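Tyrosine phosphatase (Orf virus, PDB 5NCR) is a homodimeric tyrosine phosphatase of the dual-specificity family that removes phosphate groups from phosphorylated substrates, probably including phosphoserine in proteins. Local coordinates at residues Ala88-Met91 and Pro92-Lys96. The protein carries 2 engineered substitutions. Residues are numbered along the deposited sequence; the frame is centred on the assembly and turned at random.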
loop_
_atom_site.group_PDB
_atom_site.type_symbol
_atom_site.label_atom_id
_atom_site.label_comp_id
_atom_site.label_asym_id
_atom_site.label_seq_id
_atom_site.Cartn_x
_atom_site.Cartn_y
_atom_site.Cartn_z
ATOM N N ALA B 88 -19.765 -10.557 -5.211
ATOM C CA ALA B 88 -19.142 -11.772 -4.670
ATOM C C ALA B 88 -19.634 -13.048 -5.339
ATOM O O ALA B 88 -18.838 -13.966 -5.481
ATOM C CB ALA B 88 -19.350 -11.862 -3.165
ATOM N N SER B 89 -20.914 -13.135 -5.756
ATOM C CA SER B 89 -21.335 -14.367 -6.458
ATOM C C SER B 89 -21.217 -14.245 -8.001
ATOM O O SER B 89 -21.036 -15.254 -8.685
ATOM C CB SER B 89 -22.708 -14.849 -6.006
ATOM O OG SER B 89 -23.711 -13.869 -6.188
ATOM N N ILE B 90 -21.202 -13.021 -8.536
ATOM C CA ILE B 90 -21.023 -12.783 -9.979
ATOM C C ILE B 90 -19.550 -13.019 -10.392
ATOM O O ILE B 90 -19.278 -13.610 -11.447
ATOM C CB ILE B 90 -21.475 -11.337 -10.328
ATOM C CG1 ILE B 90 -23.007 -11.214 -10.336
ATOM C CG2 ILE B 90 -20.857 -10.803 -11.645
ATOM C CD1 ILE B 90 -23.507 -9.765 -10.089
ATOM N N MET B 91 -18.604 -12.527 -9.564
ATOM C CA MET B 91 -17.173 -12.583 -9.868
ATOM C C MET B 91 -16.609 -13.986 -10.134
ATOM O O MET B 91 -15.947 -14.123 -11.156
ATOM C CB MET B 91 -16.330 -11.860 -8.808
ATOM C CG MET B 91 -15.085 -11.201 -9.394
ATOM S SD MET B 91 -15.367 -10.216 -10.918
ATOM C CE MET B 91 -16.497 -8.988 -10.366
ATOM N N PRO B 92 -16.851 -15.035 -9.308
ATOM C CA PRO B 92 -16.285 -16.361 -9.639
ATOM C C PRO B 92 -16.727 -16.879 -11.008
ATOM O O PRO B 92 -15.903 -17.414 -11.741
ATOM C CB PRO B 92 -16.779 -17.264 -8.500
ATOM C CG PRO B 92 -17.064 -16.325 -7.373
ATOM C CD PRO B 92 -17.618 -15.091 -8.042
ATOM N N ALA B 93 -18.007 -16.701 -11.361
ATOM C CA ALA B 93 -18.533 -17.136 -12.659
ATOM C C ALA B 93 -17.992 -16.290 -13.776
ATOM O O ALA B 93 -17.603 -16.827 -14.804
ATOM C CB ALA B 93 -20.050 -17.123 -12.664
ATOM N N LEU B 94 -17.910 -14.973 -13.567
ATOM C CA LEU B 94 -17.406 -14.064 -14.573
ATOM C C LEU B 94 -15.919 -14.285 -14.896
ATOM O O LEU B 94 -15.563 -14.338 -16.069
ATOM C CB LEU B 94 -17.705 -12.623 -14.194
ATOM C CG LEU B 94 -17.460 -11.555 -15.222
ATOM C CD1 LEU B 94 -17.958 -11.977 -16.625
ATOM C CD2 LEU B 94 -18.067 -10.262 -14.769
ATOM N N VAL B 95 -15.070 -14.481 -13.877
ATOM C CA VAL B 95 -13.639 -14.719 -14.163
ATOM C C VAL B 95 -13.432 -16.050 -14.901
ATOM O O VAL B 95 -12.569 -16.140 -15.776
ATOM C CB VAL B 95 -12.714 -14.573 -12.918
ATOM C CG1 VAL B 95 -12.842 -13.182 -12.310
ATOM C CG2 VAL B 95 -12.978 -15.650 -11.880
ATOM N N LYS B 96 -14.225 -17.074 -14.555
ATOM C CA LYS B 96 -14.169 -18.378 -15.209
ATOM C C LYS B 96 -14.610 -18.246 -16.660
ATOM O O LYS B 96 -13.938 -18.775 -17.551
ATOM C CB LYS B 96 -15.025 -19.401 -14.453
ATOM C CG LYS B 96 -14.700 -20.839 -14.841
ATOM C CD LYS B 96 -15.505 -21.864 -14.058
ATOM C CE LYS B 96 -15.217 -23.274 -14.538
ATOM N NZ LYS B 96 -15.867 -23.580 -15.848
#
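Ile90 and Met91 each accept an i to i+4 backbone bond early in helix 90-103: Leu94 N donates to Ile90 O at 2.9 Å with an N-H...O angle of 158°, and Val95 N to Met91 O, also at 2.9 Å but straighter, at 170°. Pro92 has no N-H to offer; its ring CD lies 3.1 Å from Ala88 O and 3.6 Å from Met91 CB. The same spacing along the helix pairs the side chains. Ile90 CG2 approaches Leu94 CD2 at 4.2 Å, and Leu94, its CG anti to the backbone N, continues onto Met61 and Ile77, the latter shared with Ile90. Met91 bends at chi2 (47°) and chi3, which brings SD to 4.1 Å from Val95 CG1; these two side chains cross roughly perpendicular. Beyond them, Met91 packs on Leu171, Met174 and Phe175 of helix 165-177, while Val95 touches His129 of helix 118-134. Chemically, Pro92 turns ring carbon rather than an N-H to Ala88 O, while Ile90 O and Met91 O still receive their bonds from Leu94 and Val95; with Met91, Leu94 and Val95 buried, this turn of the helix is held within the phosphatase domain by apolar packing and backbone bonds rather than charge.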